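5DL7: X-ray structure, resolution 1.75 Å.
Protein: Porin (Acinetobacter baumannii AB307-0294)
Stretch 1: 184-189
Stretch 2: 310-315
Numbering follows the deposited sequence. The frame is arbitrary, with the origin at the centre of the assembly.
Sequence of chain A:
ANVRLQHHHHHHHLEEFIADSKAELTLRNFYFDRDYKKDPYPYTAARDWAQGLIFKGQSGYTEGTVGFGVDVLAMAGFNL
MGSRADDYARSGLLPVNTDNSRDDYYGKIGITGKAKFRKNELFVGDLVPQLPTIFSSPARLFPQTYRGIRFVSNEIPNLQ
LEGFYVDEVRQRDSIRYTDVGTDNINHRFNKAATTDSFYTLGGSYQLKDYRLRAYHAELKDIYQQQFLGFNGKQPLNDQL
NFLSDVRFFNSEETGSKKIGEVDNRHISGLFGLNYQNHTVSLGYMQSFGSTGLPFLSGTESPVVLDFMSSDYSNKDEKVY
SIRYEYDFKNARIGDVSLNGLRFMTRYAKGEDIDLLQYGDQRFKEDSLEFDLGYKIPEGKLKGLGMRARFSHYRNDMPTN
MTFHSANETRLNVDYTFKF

Stretch 1, residues 184-189: NINHRF
Stretch 2 310-315: SDYSNK

Neither stretch forms a regular helix or strand, so the contact between them is made by two irregular segments of one chain, with any two touching residues at least 123 positions apart in sequence. Their backbones come closest where Arg188 CA lies 7.3 Å from Asn314 CA, a gap bridged largely by side chains. In the first stretch, Asn184 (phi/psi -115/100) and Ile185 (-92/124) are extended. Asn186 (53/37) and His187 (47/41) then take left-handed values, which asparagine tolerates well, before Arg188 (-62/-37) and Phe189 (-126/-177). A weak hydrogen bond from Arg188 N to Ile185 O, 3.0 Å, spans this turn. Asn184 (chi1 t, chi2 20°) ties its ends together: its OD1 accepts from Phe189 N at 2.9 Å, and its ND2 donates to Phe189 O at 3.0 Å.

The second stretch runs from Ser310 (-160/164) through Asp311 (-87/-16), left-handed Tyr312 (54/27) and Ser313 (-120/25) to Asn314 (-73/162) and Lys315 (-51/126). Ser310 OG accepts from Tyr312 N at 3.2 Å, while Ser313 N donates to Asp311 OD1 at 3.0 Å and Ser313 OG to Asp311 O at 2.7 Å.

Arg188 dominates the contact. Its CA-to-CB bond points toward the second stretch, and its chi angles of -176°, 170°, -64° and 171° deliver a planar, charged donor group. Asp311, whose CA-to-CB bond points toward the first stretch (chi1 p, 77°; chi2 8°), supplies the opposite charge: Arg188 NH1 to Asp311 OD2 is a 3.1 Å salt bridge, and Arg188 NH2 reaches Asp311 OD1 at 3.1 Å and OD2 at 3.3 Å. Arg188 NH2 also donates to Asn314 OD1 at 3.1 Å. These acceptors lie at the guanidinium edge, near its plane, where the N-H bonds point; Ser313 O instead lies over one face, 3.4 Å from Arg188 CZ.

Asn314 starts sideways, but chi1 -67° and chi2 -69° bring its end nearer. Its OD1 also accepts from Asn186 ND2 at 2.9 Å and 173°, an almost linear bond; the CA-to-CB bond of Asn186 points toward the second stretch, with chi1 -54° and chi2 -28°. A carbonyl oxygen suits this site because it can accept several donors. Ile185 (chi1 m, chi2 t) sets a methyl group, CD1, 3.8 Å from Asp311 OD2, a packing contact against a polar atom.

Two waters complete the network. One donates to Ser310 OG (2.8 Å) and Asp311 OD1 (2.9 Å) and accepts from Asn314 ND2 (2.9 Å); the other accepts from Arg188 NE (3.2 Å) and Lys315 N (3.0 Å) and donates to Asn314 OD1 (2.8 Å).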

ATOM      1  N   ASN A 184     -13.763   5.858  -6.443  1.00 22.47           N
ATOM      2  CA  ASN A 184     -14.673   6.742  -5.657  1.00 22.32           C
ATOM      3  C   ASN A 184     -15.010   5.975  -4.394  1.00 25.51           C
ATOM      4  O   ASN A 184     -15.790   5.060  -4.399  1.00 29.29           O
ATOM      5  CB  ASN A 184     -15.879   7.098  -6.503  1.00 22.31           C
ATOM      6  CG  ASN A 184     -16.624   8.347  -5.939  1.00 25.98           C
ATOM      7  OD1 ASN A 184     -15.966   9.096  -5.170  1.00 25.06           O
ATOM      8  ND2 ASN A 184     -17.848   8.504  -6.295  1.00 24.71           N
ATOM      9  N   ILE A 185     -14.380   6.274  -3.318  1.00 21.51           N
ATOM     10  CA  ILE A 185     -14.530   5.528  -2.058  1.00 20.23           C
ATOM     11  C   ILE A 185     -15.648   6.197  -1.237  1.00 20.79           C
ATOM     12  O   ILE A 185     -15.526   7.446  -1.016  1.00 21.43           O
ATOM     13  CB  ILE A 185     -13.211   5.517  -1.311  1.00 23.18           C
ATOM     14  CG1 ILE A 185     -12.213   4.690  -2.160  1.00 24.67           C
ATOM     15  CG2 ILE A 185     -13.359   4.920   0.060  1.00 24.04           C
ATOM     16  CD1 ILE A 185     -10.859   5.016  -1.796  1.00 30.93           C
ATOM     17  N   ASN A 186     -16.686   5.465  -0.840  1.00 20.37           N
ATOM     18  CA  ASN A 186     -17.734   6.123  -0.061  1.00 20.80           C
ATOM     19  C   ASN A 186     -18.302   7.356  -0.695  1.00 21.53           C
ATOM     20  O   ASN A 186     -18.757   8.279  -0.004  1.00 21.61           O
ATOM     21  CB  ASN A 186     -17.321   6.451   1.385  1.00 21.19           C
ATOM     22  CG  ASN A 186     -16.792   5.227   2.145  1.00 22.54           C
ATOM     23  OD1 ASN A 186     -17.158   4.075   1.859  1.00 23.29           O
ATOM     24  ND2 ASN A 186     -15.869   5.444   3.070  1.00 21.83           N
ATOM     25  N   HIS A 187     -18.441   7.311  -2.050  1.00 19.44           N
ATOM     26  CA  HIS A 187     -18.961   8.457  -2.791  1.00 19.86           C
ATOM     27  C   HIS A 187     -18.317   9.788  -2.390  1.00 18.90           C
ATOM     28  O   HIS A 187     -19.051  10.839  -2.423  1.00 19.83           O
ATOM     29  CB  HIS A 187     -20.449   8.530  -2.653  1.00 22.17           C
ATOM     30  CG  HIS A 187     -21.190   7.287  -3.040  1.00 23.58           C
ATOM     31  ND1 HIS A 187     -21.372   6.987  -4.343  1.00 27.78           N
ATOM     32  CD2 HIS A 187     -21.637   6.168  -2.333  1.00 25.61           C
ATOM     33  CE1 HIS A 187     -21.985   5.810  -4.495  1.00 27.38           C
ATOM     34  NE2 HIS A 187     -22.140   5.290  -3.281  1.00 28.60           N
ATOM     35  N   ARG A 188     -17.048   9.764  -2.180  1.00 19.01           N
ATOM     36  CA  ARG A 188     -16.243  10.918  -1.734  1.00 21.07           C
ATOM     37  C   ARG A 188     -16.251  12.089  -2.721  1.00 22.62           C
ATOM     38  O   ARG A 188     -16.345  13.302  -2.376  1.00 21.09           O
ATOM     39  CB  ARG A 188     -14.843  10.440  -1.443  1.00 23.34           C
ATOM     40  CG  ARG A 188     -13.865  11.389  -0.887  1.00 27.61           C
ATOM     41  CD  ARG A 188     -12.613  10.586  -0.440  1.00 26.26           C
ATOM     42  NE  ARG A 188     -12.908   9.669   0.626  1.00 24.68           N
ATOM     43  CZ  ARG A 188     -12.105   8.702   1.149  1.00 27.78           C
ATOM     44  NH1 ARG A 188     -10.924   8.508   0.614  1.00 26.66           N
ATOM     45  NH2 ARG A 188     -12.411   7.915   2.054  1.00 24.48           N
ATOM     46  N   PHE A 189     -16.256  11.702  -4.005  1.00 20.02           N
ATOM     47  CA  PHE A 189     -16.256  12.569  -5.138  1.00 20.73           C
ATOM     48  C   PHE A 189     -17.393  12.273  -6.083  1.00 24.12           C
ATOM     49  O   PHE A 189     -18.264  11.427  -5.786  1.00 24.29           O
ATOM     50  CB  PHE A 189     -14.866  12.515  -5.820  1.00 20.22           C
ATOM     51  CG  PHE A 189     -13.707  12.724  -4.935  1.00 19.73           C
ATOM     52  CD1 PHE A 189     -13.410  14.005  -4.402  1.00 19.36           C
ATOM     53  CD2 PHE A 189     -12.952  11.686  -4.496  1.00 19.12           C
ATOM     54  CE1 PHE A 189     -12.382  14.201  -3.491  1.00 19.22           C
ATOM     55  CE2 PHE A 189     -11.853  11.884  -3.637  1.00 20.09           C
ATOM     56  CZ  PHE A 189     -11.583  13.089  -3.127  1.00 19.57           C
ATOM     57  N   SER A 310     -10.717  -0.535   6.069  1.00 22.55           N
ATOM     58  CA  SER A 310     -11.179   0.779   5.631  1.00 21.04           C
ATOM     59  C   SER A 310      -9.958   1.629   5.403  1.00 24.23           C
ATOM     60  O   SER A 310      -8.901   1.384   6.003  1.00 24.87           O
ATOM     61  CB  SER A 310     -12.022   1.467   6.744  1.00 21.06           C
ATOM     62  OG  SER A 310     -12.382   2.862   6.483  1.00 22.27           O
ATOM     63  N   ASP A 311     -10.132   2.734   4.693  1.00 21.05           N
ATOM     64  CA  ASP A 311      -9.092   3.718   4.500  1.00 21.37           C
ATOM     65  C   ASP A 311      -8.986   4.772   5.572  1.00 21.72           C
ATOM     66  O   ASP A 311      -7.931   5.473   5.577  1.00 21.81           O
ATOM     67  CB  ASP A 311      -9.077   4.262   3.099  1.00 23.04           C
ATOM     68  CG  ASP A 311     -10.070   5.210   2.778  1.00 25.66           C
ATOM     69  OD1 ASP A 311     -10.874   5.747   3.615  1.00 26.17           O
ATOM     70  OD2 ASP A 311      -9.830   5.907   1.782  1.00 31.42           O
ATOM     71  N   TYR A 312      -9.995   4.935   6.411  1.00 21.04           N
ATOM     72  CA  TYR A 312      -9.974   5.942   7.529  1.00 20.41           C
ATOM     73  C   TYR A 312      -9.658   7.342   7.051  1.00 20.30           C
ATOM     74  O   TYR A 312      -9.273   8.183   7.849  1.00 21.98           O
ATOM     75  CB  TYR A 312      -9.053   5.479   8.677  1.00 23.29           C
ATOM     76  CG  TYR A 312      -9.636   4.410   9.533  1.00 21.66           C
ATOM     77  CD1 TYR A 312      -9.461   3.130   9.203  1.00 23.13           C
ATOM     78  CD2 TYR A 312     -10.223   4.694  10.690  1.00 22.27           C
ATOM     79  CE1 TYR A 312     -10.039   2.079   9.953  1.00 21.34           C
ATOM     80  CE2 TYR A 312     -10.783   3.729  11.493  1.00 22.36           C
ATOM     81  CZ  TYR A 312     -10.680   2.423  11.138  1.00 22.70           C
ATOM     82  OH  TYR A 312     -11.274   1.393  11.861  1.00 24.26           O
ATOM     83  N   SER A 313      -9.985   7.664   5.777  1.00 19.29           N
ATOM     84  CA  SER A 313      -9.585   8.900   5.105  1.00 18.04           C
ATOM     85  C   SER A 313     -10.781   9.750   4.635  1.00 18.25           C
ATOM     86  O   SER A 313     -10.617  10.555   3.648  1.00 19.83           O
ATOM     87  CB  SER A 313      -8.563   8.605   3.951  1.00 20.35           C
ATOM     88  OG  SER A 313      -7.385   7.891   4.499  1.00 21.49           O
ATOM     89  N   ASN A 314     -11.928   9.601   5.285  1.00 19.19           N
ATOM     90  CA  ASN A 314     -13.147  10.321   4.877  1.00 18.14           C
ATOM     91  C   ASN A 314     -13.078  11.773   5.222  1.00 19.67           C
ATOM     92  O   ASN A 314     -12.292  12.206   6.139  1.00 19.99           O
ATOM     93  CB  ASN A 314     -14.306   9.659   5.574  1.00 19.11           C
ATOM     94  CG  ASN A 314     -14.519   8.262   5.060  1.00 23.49           C
ATOM     95  OD1 ASN A 314     -14.938   8.076   3.901  1.00 21.69           O
ATOM     96  ND2 ASN A 314     -14.157   7.222   5.820  1.00 21.33           N
ATOM     97  N   LYS A 315     -13.938  12.553   4.571  1.00 19.44           N
ATOM     98  CA  LYS A 315     -14.167  13.971   4.858  1.00 19.29           C
ATOM     99  C   LYS A 315     -14.435  14.145   6.402  1.00 19.98           C
ATOM    100  O   LYS A 315     -15.276  13.469   7.020  1.00 19.66           O
ATOM    101  CB  LYS A 315     -15.320  14.519   4.042  1.00 20.14           C
ATOM    102  CG  LYS A 315     -15.462  16.019   4.267  1.00 24.01           C
ATOM    103  CD  LYS A 315     -16.693  16.735   4.187  1.00 32.02           C
ATOM    104  CE  LYS A 315     -16.715  18.209   4.500  1.00 27.63           C
ATOM    105  NZ  LYS A 315     -17.258  18.527   5.744  1.00 31.40           N
TER
HETATM  106  O   HOH W   1     -13.415   4.670   4.586  1.00 29.28           O
HETATM  107  O   HOH W   2     -15.191  10.594   2.629  1.00 24.56           O